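DNA repair protein RAD7 (Saccharomyces cerevisiae, PDB 5ZB2) takes part in global genome nucleotide excision repair of nontranscribed DNA as a component of the global genome repair complex, and binds Elc1. Local coordinates at residues G179-R189 against L203-E214; I262-L273 against K290-S300. One frame throughout, in Å; residues are numbered along the deposited sequence.

Contact 1: G179-R189 against L203-E214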
# COMPACT_ATOMS: atom_id res chain seq x y z
N GLY A 179 -30.85 -5.15 -3.35
CA GLY A 179 -31.96 -5.08 -4.28
C GLY A 179 -32.92 -3.93 -4.05
O GLY A 179 -33.11 -3.10 -4.94
N SER A 180 -33.53 -3.86 -2.87
CA SER A 180 -34.52 -2.83 -2.59
C SER A 180 -33.92 -1.43 -2.57
O SER A 180 -34.67 -0.45 -2.62
CB SER A 180 -35.20 -3.11 -1.25
OG SER A 180 -34.27 -3.11 -0.19
N THR A 181 -32.59 -1.30 -2.49
CA THR A 181 -31.94 -0.00 -2.48
C THR A 181 -31.57 0.49 -3.88
O THR A 181 -31.43 1.70 -4.07
CB THR A 181 -30.67 -0.07 -1.62
OG1 THR A 181 -31.00 -0.60 -0.33
CG2 THR A 181 -30.05 1.31 -1.44
N LEU A 182 -31.44 -0.41 -4.84
CA LEU A 182 -30.99 -0.04 -6.18
C LEU A 182 -32.05 0.79 -6.90
O LEU A 182 -33.22 0.39 -6.99
CB LEU A 182 -30.67 -1.29 -7.00
CG LEU A 182 -29.42 -2.08 -6.60
CD1 LEU A 182 -29.39 -3.39 -7.36
CD2 LEU A 182 -28.15 -1.28 -6.86
N VAL A 183 -31.63 1.94 -7.42
CA VAL A 183 -32.42 2.70 -8.38
C VAL A 183 -31.77 2.74 -9.75
O VAL A 183 -32.36 3.30 -10.69
CB VAL A 183 -32.69 4.14 -7.89
CG1 VAL A 183 -33.62 4.11 -6.68
CG2 VAL A 183 -31.39 4.85 -7.55
N SER A 184 -30.58 2.15 -9.90
CA SER A 184 -29.86 2.14 -11.17
C SER A 184 -28.99 0.90 -11.22
O SER A 184 -28.26 0.61 -10.27
CB SER A 184 -29.01 3.41 -11.33
OG SER A 184 -28.12 3.30 -12.42
N LEU A 185 -29.08 0.15 -12.33
CA LEU A 185 -28.38 -1.12 -12.47
C LEU A 185 -27.86 -1.28 -13.89
O LEU A 185 -28.58 -1.03 -14.86
CB LEU A 185 -29.29 -2.30 -12.12
CG LEU A 185 -28.69 -3.69 -12.31
CD1 LEU A 185 -27.54 -3.93 -11.32
CD2 LEU A 185 -29.76 -4.76 -12.16
N GLY A 186 -26.60 -1.71 -14.00
CA GLY A 186 -26.00 -1.98 -15.29
C GLY A 186 -25.31 -3.32 -15.35
O GLY A 186 -24.53 -3.67 -14.46
N LEU A 187 -25.60 -4.09 -16.40
CA LEU A 187 -25.01 -5.42 -16.61
C LEU A 187 -24.61 -5.51 -18.07
O LEU A 187 -25.48 -5.61 -18.94
CB LEU A 187 -26.00 -6.53 -16.24
CG LEU A 187 -26.57 -6.48 -14.82
CD1 LEU A 187 -27.73 -7.47 -14.66
CD2 LEU A 187 -25.48 -6.77 -13.81
N SER A 188 -23.31 -5.48 -18.35
CA SER A 188 -22.82 -5.38 -19.72
C SER A 188 -21.67 -6.34 -19.93
O SER A 188 -20.65 -6.26 -19.24
CB SER A 188 -22.38 -3.95 -20.04
OG SER A 188 -21.58 -3.92 -21.21
N ARG A 189 -21.82 -7.25 -20.90
CA ARG A 189 -20.75 -8.16 -21.30
C ARG A 189 -20.25 -8.98 -20.11
O ARG A 189 -19.06 -8.99 -19.77
CB ARG A 189 -19.60 -7.37 -21.95
CG ARG A 189 -19.95 -6.78 -23.31
CD ARG A 189 -18.73 -6.22 -24.02
NE ARG A 189 -19.04 -5.78 -25.38
CZ ARG A 189 -19.08 -6.58 -26.44
NH1 ARG A 189 -18.82 -7.87 -26.33
NH2 ARG A 189 -19.38 -6.07 -27.63
N LEU A 203 -35.89 -5.78 -7.87
CA LEU A 203 -35.77 -4.36 -8.19
C LEU A 203 -37.13 -3.70 -7.93
O LEU A 203 -37.89 -3.39 -8.85
CB LEU A 203 -35.31 -4.16 -9.63
CG LEU A 203 -33.96 -4.77 -10.00
CD1 LEU A 203 -33.62 -4.45 -11.44
CD2 LEU A 203 -32.85 -4.26 -9.07
N VAL A 204 -37.41 -3.47 -6.65
CA VAL A 204 -38.73 -3.01 -6.22
C VAL A 204 -38.74 -1.55 -5.79
O VAL A 204 -39.81 -1.02 -5.47
CB VAL A 204 -39.28 -3.90 -5.09
CG1 VAL A 204 -39.39 -5.35 -5.56
CG2 VAL A 204 -38.41 -3.80 -3.84
N ASN A 205 -37.59 -0.88 -5.77
CA ASN A 205 -37.56 0.51 -5.35
C ASN A 205 -38.48 1.34 -6.24
O ASN A 205 -38.35 1.34 -7.46
CB ASN A 205 -36.14 1.06 -5.40
CG ASN A 205 -35.98 2.35 -4.62
OD1 ASN A 205 -36.39 3.42 -5.08
ND2 ASN A 205 -35.39 2.26 -3.44
N ASP A 206 -39.40 2.06 -5.61
CA ASP A 206 -40.39 2.85 -6.33
C ASP A 206 -39.80 4.05 -7.06
O ASP A 206 -40.55 4.78 -7.71
CB ASP A 206 -41.48 3.32 -5.36
CG ASP A 206 -42.24 2.17 -4.73
OD1 ASP A 206 -42.55 1.20 -5.44
OD2 ASP A 206 -42.51 2.23 -3.51
N GLU A 207 -38.48 4.28 -6.98
CA GLU A 207 -37.83 5.37 -7.69
C GLU A 207 -36.83 4.88 -8.73
O GLU A 207 -36.01 5.67 -9.21
CB GLU A 207 -37.13 6.30 -6.69
CG GLU A 207 -38.06 7.07 -5.78
CD GLU A 207 -37.33 7.80 -4.68
OE1 GLU A 207 -36.35 7.23 -4.14
OE2 GLU A 207 -37.71 8.95 -4.36
N PHE A 208 -36.89 3.60 -9.10
CA PHE A 208 -35.93 3.05 -10.05
C PHE A 208 -36.00 3.82 -11.36
O PHE A 208 -37.09 4.06 -11.89
CB PHE A 208 -36.20 1.56 -10.28
CG PHE A 208 -35.04 0.83 -10.91
CD1 PHE A 208 -34.87 0.83 -12.29
CD2 PHE A 208 -34.12 0.16 -10.13
CE1 PHE A 208 -33.80 0.17 -12.87
CE2 PHE A 208 -33.05 -0.50 -10.70
CZ PHE A 208 -32.89 -0.49 -12.07
N HIS A 209 -34.83 4.19 -11.90
CA HIS A 209 -34.82 5.06 -13.07
C HIS A 209 -33.84 4.68 -14.17
O HIS A 209 -33.96 5.24 -15.27
CB HIS A 209 -34.54 6.51 -12.64
CG HIS A 209 -33.26 6.69 -11.88
ND1 HIS A 209 -32.02 6.66 -12.48
CD2 HIS A 209 -33.03 6.93 -10.56
CE1 HIS A 209 -31.08 6.86 -11.57
NE2 HIS A 209 -31.67 7.03 -10.40
N SER A 210 -32.89 3.76 -13.95
CA SER A 210 -31.87 3.46 -14.95
C SER A 210 -31.60 1.97 -15.00
O SER A 210 -31.12 1.39 -14.02
CB SER A 210 -30.57 4.22 -14.66
OG SER A 210 -30.71 5.60 -14.94
N LEU A 211 -31.87 1.35 -16.15
CA LEU A 211 -31.60 -0.06 -16.39
C LEU A 211 -30.76 -0.19 -17.65
O LEU A 211 -31.14 0.33 -18.71
CB LEU A 211 -32.90 -0.86 -16.56
CG LEU A 211 -32.68 -2.33 -16.95
CD1 LEU A 211 -32.07 -3.08 -15.78
CD2 LEU A 211 -33.97 -2.98 -17.40
N CYS A 212 -29.64 -0.90 -17.54
CA CYS A 212 -28.74 -1.14 -18.66
C CYS A 212 -28.42 -2.63 -18.72
O CYS A 212 -27.95 -3.20 -17.74
CB CYS A 212 -27.45 -0.33 -18.53
SG CYS A 212 -27.69 1.46 -18.44
N ILE A 213 -28.68 -3.24 -19.87
CA ILE A 213 -28.35 -4.65 -20.11
C ILE A 213 -27.75 -4.73 -21.51
O ILE A 213 -28.39 -4.33 -22.48
CB ILE A 213 -29.56 -5.58 -20.00
CG1 ILE A 213 -30.21 -5.47 -18.61
CG2 ILE A 213 -29.14 -7.02 -20.28
CD1 ILE A 213 -31.49 -6.30 -18.44
N GLU A 214 -26.53 -5.26 -21.61
CA GLU A 214 -25.83 -5.31 -22.90
C GLU A 214 -25.18 -6.67 -23.11
O GLU A 214 -24.52 -7.19 -22.21
CB GLU A 214 -24.77 -4.21 -22.99
CG GLU A 214 -25.27 -2.83 -22.60
CD GLU A 214 -24.23 -1.75 -22.86
OE1 GLU A 214 -24.19 -1.23 -23.99
OE2 GLU A 214 -23.45 -1.44 -21.94
O HOH W 1 -34.83 -1.62 -6.60
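Val183 lies across the side chains of Asn205 and His209 and has the most surface covered in this contact. Its CG1 rests on the Asn205 amide, 3.3 Å from OD1. Its CG2 reaches the imidazole of His209, 3.6 Å from NE2. The Val183 carbonyl O is wedged between two aromatic groups, over the centre of one face of the Phe208 ring and of one face of the His209 ring. It also accepts a nearly straight bond from His209 N (2.9 Å, 179° at the hydrogen).

Asn205 joins the two loops. A chi1 of -164° swings CG away from the backbone N and carries ND2 to Ser180 O, which it meets at 2.9 Å, in the plane of both the amide and the carbonyl. Its OD1 accepts from Glu207 N, forming an Asx turn. Shortened to an alanine, this position would probably leave Ser180 O without its side-chain donor and the Asx turn without its acceptor. A water links Gly179 O and Leu182 O to Asn205 N.

Leu185 adds the apolar part: CD2 packs on Leu203 CD1 (3.9 Å), and CB on Phe208 CZ. Strands 184-188 and 210-214 run parallel, with backbone bonds from Leu185 to Arg189.

This is one step between adjacent repeats of the leucine-rich repeat domain. Strand 157-161 flanks 184-188, and strand 240-244 flanks 210-214. Ser184 OG bonds to Glu157 and His159, and Glu214 OE1 to Asn244. Leu203, Phe208 and Leu211 pack against helix 224-234.

Contact 2: I262-L273 against K290-S300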
# COMPACT_ATOMS: atom_id res chain seq x y z
N ILE A 262 -45.07 2.26 -19.82
CA ILE A 262 -44.41 3.56 -19.87
C ILE A 262 -45.49 4.64 -19.87
O ILE A 262 -46.39 4.60 -20.72
CB ILE A 262 -43.50 3.70 -21.10
CG1 ILE A 262 -42.37 2.66 -21.08
CG2 ILE A 262 -42.93 5.11 -21.20
CD1 ILE A 262 -41.35 2.86 -19.97
N PRO A 263 -45.45 5.60 -18.95
CA PRO A 263 -46.51 6.62 -18.91
C PRO A 263 -46.46 7.54 -20.12
O PRO A 263 -45.40 7.78 -20.70
CB PRO A 263 -46.23 7.39 -17.62
CG PRO A 263 -44.77 7.21 -17.40
CD PRO A 263 -44.44 5.84 -17.91
N GLU A 264 -47.63 8.05 -20.49
CA GLU A 264 -47.73 8.93 -21.66
C GLU A 264 -46.86 10.17 -21.48
O GLU A 264 -46.23 10.64 -22.43
CB GLU A 264 -49.19 9.33 -21.89
CG GLU A 264 -50.16 8.16 -21.88
CD GLU A 264 -51.55 8.54 -22.37
OE1 GLU A 264 -51.88 8.21 -23.53
OE2 GLU A 264 -52.30 9.18 -21.61
N LYS A 265 -46.81 10.71 -20.26
CA LYS A 265 -45.84 11.74 -19.90
C LYS A 265 -44.54 11.01 -19.58
O LYS A 265 -44.19 10.76 -18.42
CB LYS A 265 -46.33 12.57 -18.72
CG LYS A 265 -47.78 13.02 -18.82
CD LYS A 265 -48.03 13.86 -20.05
CE LYS A 265 -49.49 14.28 -20.15
NZ LYS A 265 -49.77 15.06 -21.38
N CYS A 266 -43.83 10.63 -20.64
CA CYS A 266 -42.70 9.72 -20.49
C CYS A 266 -41.47 10.47 -20.00
O CYS A 266 -41.03 11.42 -20.66
CB CYS A 266 -42.40 9.05 -21.82
SG CYS A 266 -41.02 7.92 -21.72
N PRO A 267 -40.88 10.09 -18.86
CA PRO A 267 -39.67 10.76 -18.38
C PRO A 267 -38.37 10.27 -19.00
O PRO A 267 -37.31 10.68 -18.54
CB PRO A 267 -39.71 10.45 -16.88
CG PRO A 267 -40.33 9.10 -16.81
CD PRO A 267 -41.36 9.07 -17.91
N LEU A 268 -38.42 9.40 -20.01
CA LEU A 268 -37.20 8.83 -20.56
C LEU A 268 -36.29 9.92 -21.11
O LEU A 268 -36.71 10.75 -21.92
CB LEU A 268 -37.52 7.81 -21.65
CG LEU A 268 -38.06 6.45 -21.20
CD1 LEU A 268 -38.38 5.62 -22.43
CD2 LEU A 268 -37.06 5.72 -20.31
N GLU A 269 -35.03 9.90 -20.67
CA GLU A 269 -34.01 10.79 -21.20
C GLU A 269 -33.01 10.07 -22.08
O GLU A 269 -32.39 10.71 -22.94
CB GLU A 269 -33.27 11.48 -20.04
CG GLU A 269 -34.20 12.00 -18.95
CD GLU A 269 -33.46 12.63 -17.79
OE1 GLU A 269 -34.01 13.57 -17.18
OE2 GLU A 269 -32.34 12.18 -17.47
N VAL A 270 -32.85 8.76 -21.91
CA VAL A 270 -31.91 7.95 -22.68
C VAL A 270 -32.60 6.65 -23.07
O VAL A 270 -33.17 5.97 -22.21
CB VAL A 270 -30.63 7.67 -21.89
CG1 VAL A 270 -29.69 6.76 -22.70
CG2 VAL A 270 -29.94 8.96 -21.50
N LEU A 271 -32.54 6.30 -24.35
CA LEU A 271 -33.16 5.08 -24.86
C LEU A 271 -32.25 4.47 -25.90
O LEU A 271 -31.89 5.13 -26.88
CB LEU A 271 -34.54 5.37 -25.46
CG LEU A 271 -35.22 4.15 -26.07
CD1 LEU A 271 -35.60 3.15 -24.98
CD2 LEU A 271 -36.44 4.54 -26.89
N SER A 272 -31.89 3.20 -25.71
CA SER A 272 -31.03 2.50 -26.65
C SER A 272 -31.49 1.06 -26.81
O SER A 272 -31.64 0.34 -25.82
CB SER A 272 -29.57 2.53 -26.19
OG SER A 272 -28.75 1.73 -27.03
N LEU A 273 -31.68 0.63 -28.06
CA LEU A 273 -32.16 -0.72 -28.37
C LEU A 273 -31.33 -1.31 -29.51
O LEU A 273 -31.85 -1.76 -30.52
CB LEU A 273 -33.65 -0.70 -28.73
CG LEU A 273 -34.62 -0.08 -27.73
CD1 LEU A 273 -36.02 -0.03 -28.32
CD2 LEU A 273 -34.62 -0.87 -26.43
N LYS A 290 -48.09 6.91 -28.91
CA LYS A 290 -48.86 6.91 -27.67
C LYS A 290 -48.26 7.85 -26.63
O LYS A 290 -49.00 8.47 -25.86
CB LYS A 290 -48.95 5.49 -27.12
CG LYS A 290 -49.64 5.40 -25.77
CD LYS A 290 -49.61 3.99 -25.23
CE LYS A 290 -50.47 3.84 -23.99
NZ LYS A 290 -49.98 4.69 -22.87
N VAL A 291 -46.94 7.95 -26.58
CA VAL A 291 -46.26 8.64 -25.49
C VAL A 291 -45.65 9.94 -25.99
O VAL A 291 -45.48 10.16 -27.19
CB VAL A 291 -45.18 7.74 -24.84
CG1 VAL A 291 -45.80 6.45 -24.34
CG2 VAL A 291 -44.05 7.46 -25.82
N GLU A 292 -45.32 10.81 -25.04
CA GLU A 292 -44.65 12.07 -25.30
C GLU A 292 -43.23 11.98 -24.75
O GLU A 292 -43.04 11.78 -23.54
CB GLU A 292 -45.40 13.24 -24.68
CG GLU A 292 -46.79 13.45 -25.25
CD GLU A 292 -47.50 14.64 -24.64
OE1 GLU A 292 -46.94 15.26 -23.71
OE2 GLU A 292 -48.61 14.97 -25.10
N LEU A 293 -42.24 12.14 -25.63
CA LEU A 293 -40.84 12.00 -25.24
C LEU A 293 -40.15 13.36 -25.20
O LEU A 293 -39.13 13.56 -25.86
CB LEU A 293 -40.13 11.06 -26.21
CG LEU A 293 -40.72 9.65 -26.26
CD1 LEU A 293 -40.27 8.91 -27.50
CD2 LEU A 293 -40.33 8.90 -25.00
N ASN A 294 -40.70 14.29 -24.41
CA ASN A 294 -40.21 15.66 -24.37
C ASN A 294 -38.87 15.79 -23.64
O ASN A 294 -38.31 16.89 -23.64
CB ASN A 294 -41.24 16.56 -23.69
CG ASN A 294 -42.52 16.69 -24.49
OD1 ASN A 294 -42.50 16.68 -25.72
ND2 ASN A 294 -43.64 16.82 -23.79
N ASN A 295 -38.36 14.72 -23.03
CA ASN A 295 -37.12 14.78 -22.27
C ASN A 295 -36.03 13.90 -22.86
O ASN A 295 -34.98 13.73 -22.23
CB ASN A 295 -37.38 14.39 -20.81
CG ASN A 295 -38.43 15.25 -20.15
OD1 ASN A 295 -39.61 14.90 -20.12
ND2 ASN A 295 -38.02 16.40 -19.63
N LEU A 296 -36.24 13.32 -24.04
CA LEU A 296 -35.28 12.39 -24.60
C LEU A 296 -34.04 13.14 -25.08
O LEU A 296 -34.12 13.96 -26.00
CB LEU A 296 -35.91 11.59 -25.74
CG LEU A 296 -35.12 10.39 -26.25
CD1 LEU A 296 -34.93 9.34 -25.17
CD2 LEU A 296 -35.80 9.79 -27.47
N ILE A 297 -32.90 12.86 -24.46
CA ILE A 297 -31.65 13.52 -24.77
C ILE A 297 -30.79 12.68 -25.71
O ILE A 297 -30.12 13.22 -26.59
CB ILE A 297 -30.89 13.83 -23.46
CG1 ILE A 297 -31.69 14.81 -22.60
CG2 ILE A 297 -29.49 14.38 -23.74
CD1 ILE A 297 -31.95 16.16 -23.24
N GLU A 298 -30.83 11.36 -25.54
CA GLU A 298 -29.99 10.45 -26.31
C GLU A 298 -30.83 9.27 -26.75
O GLU A 298 -31.61 8.71 -25.96
CB GLU A 298 -28.80 9.97 -25.47
CG GLU A 298 -27.78 9.15 -26.23
CD GLU A 298 -26.65 8.68 -25.32
OE1 GLU A 298 -26.39 7.46 -25.29
OE2 GLU A 298 -26.05 9.52 -24.63
N CYS A 299 -30.69 8.88 -28.02
CA CYS A 299 -31.43 7.76 -28.56
C CYS A 299 -30.58 7.05 -29.61
O CYS A 299 -29.99 7.70 -30.47
CB CYS A 299 -32.75 8.22 -29.19
SG CYS A 299 -33.76 6.88 -29.82
N SER A 300 -30.53 5.72 -29.53
CA SER A 300 -29.77 4.91 -30.48
C SER A 300 -30.59 3.72 -30.94
O SER A 300 -31.16 3.00 -30.11
CB SER A 300 -28.45 4.43 -29.89
OG SER A 300 -27.79 3.55 -30.79
O HOH W 2 -49.47 4.23 -20.03
O HOH W 3 -39.25 11.83 -22.49
O HOH W 4 -42.21 14.10 -21.59
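Strands 270-272 and 298-300 run parallel, 6° apart in direction, and are joined by a ladder of backbone bonds from Glu269 to Leu273. Glu269 O starts it by accepting from both Ile297 N (2.7 Å) and Glu298 N (3.1 Å). A separate bridge joins Lys265 and Glu292, offset by one residue: Glu292 N bonds to Glu264 O, and Cys266 N to Glu292 O. Between the two, a water donates to Cys266 O and Leu268 O and accepts from Asn295 N.

Cys266 points toward the other segment. Its sulfur, trans to the backbone N (chi1 180°), touches Leu293 CD2 at 3.5 Å and accepts a bond from Leu268 N. Leu296 CD1 lies against the Glu269 carbonyl and 4.0 Å from Leu271 CB. Lys265, bent at chi2, and Glu292 lie side by side, pointing the same way, with a long salt bridge from NZ to OE1 (3.7 Å).

The pair forms successive rungs of the leucine-rich repeat solenoid. Strand 240-244 lies beside 270-272, where Ser272 OG bonds to Asn244. Strand 326-328 continues past 298-300, and Leu293, Leu296 and Cys299 pack on helix 309-320.

From the N terminus, the chain passes helices 8-41 and 50-59 before the first strand, 78-81. Contact 1 comes first and closes the loop that carries helix 199-202. The chain then runs through helix 224-234, strand 240-244 and helix 251-261. Contact 2 follows and closes the loop that holds helix 281-290. The two loops are in series and neither nest nor cross. Strand 240-244 lies between them, beside 210-214 on one side and 270-272 on the other. Asn244 bonds to a side chain of each contact, Glu214 in contact 1 and Ser272 in contact 2. Their centres are about 17 Å apart, and they do not touch.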